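Local coordinates for GDSL-like protein (Roseburia intestinalis L1-82, PDB 6HFZ), which removes acetyl groups from acetylated mannans, acting as a two-domain esterase of a gut bacterium, at residues C54-V59 and Y74-I79; G286-V291 and L336-N341. All blocks are in the same frame, centred on the assembly; numbering follows the deposited sequence.

Interaction 1: C54-V59 and Y74-I79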
# COMPACT_ATOMS: atom_id res chain seq x y z
N CYS A 54 -11.36 -13.77 1.67
CA CYS A 54 -10.09 -13.13 2.01
C CYS A 54 -10.18 -12.61 3.45
O CYS A 54 -11.27 -12.48 4.00
CB CYS A 54 -9.72 -12.02 1.03
SG CYS A 54 -10.76 -10.54 1.07
N TYR A 55 -9.02 -12.29 4.04
CA TYR A 55 -8.97 -11.93 5.47
C TYR A 55 -9.83 -10.67 5.67
O TYR A 55 -10.49 -10.54 6.68
CB TYR A 55 -7.53 -11.78 5.97
CG TYR A 55 -6.94 -10.40 5.83
CD1 TYR A 55 -7.29 -9.40 6.71
CD2 TYR A 55 -6.02 -10.10 4.84
CE1 TYR A 55 -6.81 -8.12 6.57
CE2 TYR A 55 -5.51 -8.83 4.70
CZ TYR A 55 -5.94 -7.82 5.55
OH TYR A 55 -5.51 -6.52 5.37
N ALA A 56 -9.76 -9.71 4.73
CA ALA A 56 -10.43 -8.43 4.86
C ALA A 56 -11.96 -8.63 4.99
O ALA A 56 -12.57 -8.07 5.87
CB ALA A 56 -10.08 -7.49 3.72
N TYR A 57 -12.51 -9.51 4.17
CA TYR A 57 -13.96 -9.74 4.21
C TYR A 57 -14.31 -10.50 5.50
O TYR A 57 -15.35 -10.24 6.11
CB TYR A 57 -14.39 -10.41 2.92
CG TYR A 57 -15.87 -10.21 2.65
CD1 TYR A 57 -16.35 -9.08 2.02
CD2 TYR A 57 -16.77 -11.15 3.12
CE1 TYR A 57 -17.71 -8.89 1.82
CE2 TYR A 57 -18.13 -10.96 2.95
CZ TYR A 57 -18.59 -9.85 2.29
OH TYR A 57 -19.94 -9.74 2.09
N HIS A 58 -13.41 -11.39 5.96
CA HIS A 58 -13.62 -12.08 7.23
C HIS A 58 -13.68 -11.08 8.39
O HIS A 58 -14.51 -11.21 9.30
CB HIS A 58 -12.58 -13.17 7.51
CG HIS A 58 -12.70 -14.45 6.73
ND1 HIS A 58 -13.84 -15.26 6.73
CD2 HIS A 58 -11.78 -15.13 6.02
CE1 HIS A 58 -13.60 -16.36 6.02
NE2 HIS A 58 -12.34 -16.32 5.60
N VAL A 59 -12.82 -10.06 8.38
CA VAL A 59 -12.84 -9.08 9.42
C VAL A 59 -14.13 -8.27 9.30
O VAL A 59 -14.72 -7.85 10.32
CB VAL A 59 -11.60 -8.19 9.35
CG1 VAL A 59 -11.71 -6.94 10.19
CG2 VAL A 59 -10.36 -8.98 9.70
N TYR A 74 -18.09 -1.96 3.42
CA TYR A 74 -16.80 -2.65 3.16
C TYR A 74 -15.99 -1.84 2.14
O TYR A 74 -16.48 -1.63 1.04
CB TYR A 74 -17.06 -4.06 2.64
CG TYR A 74 -15.85 -4.89 2.25
CD1 TYR A 74 -14.89 -5.26 3.18
CD2 TYR A 74 -15.72 -5.37 0.96
CE1 TYR A 74 -13.79 -6.03 2.82
CE2 TYR A 74 -14.66 -6.21 0.61
CZ TYR A 74 -13.68 -6.53 1.53
OH TYR A 74 -12.71 -7.39 1.07
N ILE A 75 -14.80 -1.34 2.55
CA ILE A 75 -13.91 -0.58 1.69
C ILE A 75 -12.57 -1.31 1.57
O ILE A 75 -11.81 -1.28 2.51
CB ILE A 75 -13.72 0.85 2.23
CG1 ILE A 75 -15.05 1.58 2.36
CG2 ILE A 75 -12.71 1.65 1.40
CD1 ILE A 75 -15.00 2.56 3.48
N ASN A 76 -12.36 -1.98 0.43
CA ASN A 76 -11.12 -2.72 0.17
C ASN A 76 -10.29 -1.92 -0.81
O ASN A 76 -10.56 -1.94 -1.98
CB ASN A 76 -11.34 -4.14 -0.33
CG ASN A 76 -10.04 -4.91 -0.30
OD1 ASN A 76 -8.99 -4.36 -0.63
ND2 ASN A 76 -10.11 -6.16 0.12
N ALA A 77 -9.25 -1.26 -0.27
CA ALA A 77 -8.35 -0.39 -1.01
C ALA A 77 -6.98 -1.07 -1.20
O ALA A 77 -5.95 -0.40 -1.29
CB ALA A 77 -8.20 0.93 -0.31
N GLY A 78 -6.96 -2.39 -1.24
CA GLY A 78 -5.76 -3.17 -1.58
C GLY A 78 -5.42 -3.08 -3.07
O GLY A 78 -6.33 -3.13 -3.92
N ILE A 79 -4.12 -2.97 -3.38
CA ILE A 79 -3.64 -3.01 -4.74
C ILE A 79 -2.39 -3.88 -4.74
O ILE A 79 -1.45 -3.55 -4.06
CB ILE A 79 -3.36 -1.62 -5.33
CG1 ILE A 79 -4.56 -0.66 -5.33
CG2 ILE A 79 -2.79 -1.77 -6.74
CD1 ILE A 79 -4.24 0.72 -5.83
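Y57 and Y74 meet as a T-shaped pair: the edge of the Y57 ring points at one face of Y74, with the planes at 82° and the centroids 5.0 Å apart. Y57 CD1 leads, coming within 3.6 Å of Y74 CE2, offset toward the rim of the ring below it. CG of Y74 is anti to the backbone N (chi1 177°), which sets it off the strand on the helix side, and the ring continues to the helix's first turn. A tyrosine suits this place because its ring is long enough to bridge the gap and its hydroxyl reaches the amide of N76.

The more buried part lies round that hydroxyl. C54, at the N-cap position of the helix, brings SG to 3.7 Å from Y74 OH. A56, whose small side chain lets strand residues come close, sets CB 3.7 Å from Y74 OH and 3.8 Å from N76 ND2. N76 ND2 donates to Y74 OH over 3.0 Å in a nearly straight bond, with the oxygen in the amide plane, and also bonds to T43 O. At the other end of the amide, N76 OD1 accepts from G78 N at 2.9 Å, closing an Asx turn. Both ends being engaged, the amide is held against rotation. No hydrogen bond crosses the contact; these polar bonds order the strand side. C54 and A56 are buried, whereas the two tyrosines, equally close to each other, are partly exposed and form the side nearer solvent, where Y60 adds a third ring.

The helix runs nearly antiparallel to the strand. Strand 71-78 lies at the edge of the sheet beside the parallel strand 32-39, and helix 55-66 lies in the connection between them: a beta-alpha-beta crossover of the alpha/beta SGNH-hydrolase fold.

Interaction 2: G286-V291 and L336-N341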
# COMPACT_ATOMS: atom_id res chain seq x y z
N GLY A 286 8.56 19.29 -4.89
CA GLY A 286 8.88 18.50 -3.69
C GLY A 286 10.38 18.36 -3.50
O GLY A 286 11.15 18.81 -4.33
N CYS A 287 10.78 17.68 -2.42
CA CYS A 287 12.17 17.29 -2.22
C CYS A 287 12.41 15.85 -2.68
O CYS A 287 13.59 15.46 -2.82
CB CYS A 287 12.63 17.45 -0.78
SG CYS A 287 11.71 16.46 0.42
N ASN A 288 11.34 15.06 -2.86
CA ASN A 288 11.45 13.69 -3.37
C ASN A 288 10.68 13.59 -4.69
O ASN A 288 9.63 14.20 -4.82
CB ASN A 288 10.88 12.63 -2.40
CG ASN A 288 11.40 12.74 -0.98
OD1 ASN A 288 12.57 13.06 -0.79
ND2 ASN A 288 10.54 12.54 0.01
N ILE A 289 11.20 12.78 -5.61
CA ILE A 289 10.55 12.44 -6.87
C ILE A 289 10.59 10.93 -7.05
O ILE A 289 11.64 10.32 -6.99
CB ILE A 289 11.21 13.13 -8.05
CG1 ILE A 289 11.31 14.65 -7.86
CG2 ILE A 289 10.50 12.74 -9.33
CD1 ILE A 289 9.99 15.34 -7.93
N SER A 290 9.44 10.36 -7.42
CA SER A 290 9.35 8.98 -7.74
C SER A 290 8.50 8.82 -9.01
O SER A 290 7.75 9.71 -9.41
CB SER A 290 8.87 8.19 -6.55
OG SER A 290 7.44 8.31 -6.36
N VAL A 291 8.63 7.67 -9.65
CA VAL A 291 7.90 7.45 -10.91
C VAL A 291 7.24 6.07 -10.89
O VAL A 291 7.85 5.08 -10.46
CB VAL A 291 8.85 7.61 -12.10
CG1 VAL A 291 10.00 6.60 -12.04
CG2 VAL A 291 8.13 7.46 -13.43
N LEU A 336 14.73 10.83 -6.92
CA LEU A 336 15.34 11.86 -6.09
C LEU A 336 14.81 11.66 -4.67
O LEU A 336 13.60 11.59 -4.50
CB LEU A 336 14.93 13.26 -6.56
CG LEU A 336 15.55 14.43 -5.78
CD1 LEU A 336 17.07 14.43 -5.95
CD2 LEU A 336 14.96 15.76 -6.19
N GLU A 337 15.72 11.64 -3.68
CA GLU A 337 15.29 11.60 -2.29
C GLU A 337 16.09 12.61 -1.45
O GLU A 337 17.32 12.68 -1.53
CB GLU A 337 15.46 10.19 -1.74
CG GLU A 337 14.88 10.06 -0.34
CD GLU A 337 14.78 8.64 0.19
OE1 GLU A 337 15.82 7.96 0.32
OE2 GLU A 337 13.64 8.23 0.51
N HIS A 338 15.35 13.38 -0.65
CA HIS A 338 15.84 14.37 0.29
C HIS A 338 16.68 15.42 -0.46
O HIS A 338 17.71 15.85 0.04
CB HIS A 338 16.61 13.71 1.43
CG HIS A 338 15.81 12.75 2.24
ND1 HIS A 338 16.42 11.78 3.01
CD2 HIS A 338 14.48 12.62 2.42
CE1 HIS A 338 15.49 11.06 3.62
NE2 HIS A 338 14.28 11.56 3.26
N GLY A 339 16.20 15.81 -1.65
CA GLY A 339 16.78 16.84 -2.47
C GLY A 339 16.28 18.21 -2.07
O GLY A 339 15.72 18.40 -1.02
N GLU A 340 16.51 19.18 -2.96
CA GLU A 340 16.07 20.51 -2.75
C GLU A 340 14.57 20.53 -3.02
O GLU A 340 14.08 19.91 -3.99
CB GLU A 340 16.82 21.47 -3.68
CG GLU A 340 16.34 22.90 -3.63
CD GLU A 340 17.18 23.85 -4.47
OE1 GLU A 340 17.31 25.01 -4.04
OE2 GLU A 340 17.71 23.41 -5.55
N ASN A 341 13.86 21.20 -2.12
CA ASN A 341 12.44 21.37 -2.24
C ASN A 341 12.15 22.57 -3.16
O ASN A 341 12.25 23.72 -2.76
CB ASN A 341 11.79 21.54 -0.87
CG ASN A 341 10.32 21.22 -0.91
OD1 ASN A 341 9.66 21.38 -1.94
ND2 ASN A 341 9.81 20.69 0.19
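G286 meets N341, whose OD1 lies 3.5 Å from G286 CA; at G286 (phi 151°) a CB would press against the carbonyl O of the residue before, which suits glycine. C287 comes next, with CB 3.2 Å from G339 O, while C287 O accepts from G339 N over 2.9 Å. Glycine fits at 339, since a CB there would run into L336 CD2.

N288 carries the side-chain bond of the contact. CG is anti to the carbonyl carbon (chi1 -51°), and OD1 takes H338 N at 2.8 Å in a straight bond, holding the turn, while ND2 bonds T234. An alanine here would probably leave H338 N and T234 OG1 each without this partner and the turn freer to shift.

I289 then forms an antiparallel hydrogen-bonded pair with L336: I289 N donates to L336 O (2.9 Å) and L336 N to I289 O (3.1 Å). I289 CB packs 4.0 Å from L336 CB.

Strand 288-295 runs between strands 329-336 and 361-370, where C287 and N288 both face S369 in a classic beta bulge. Leading into the turn, E337 OE2 hydrogen-bonds Y235 OH and H116 ND1, and H338 NE2 hydrogen-bonds E119, so the loop reaches helix 115-129 of the esterase domain.

The two contacts belong to different domains, on opposite sides of the chain's centre, with centres about 32 Å apart and nearest atoms about 13 Å apart. They share no secondary-structure element. Interaction 1 joins a helix to an edge strand of the mixed sheet mainly through side chains. Interaction 2 joins a strand to the loop that follows its antiparallel neighbour, largely through backbone groups, with one asparagine amide lending a hand. Each is partly buried: in interaction 1 the small C54 and A56 are buried and the paired rings of Y57 and Y74 partly exposed, whereas 286-291 is buried and much of 336-341 is exposed. An asparagine oxygen accepts a backbone N-H in both, within its own segment in one and across the contact in the other.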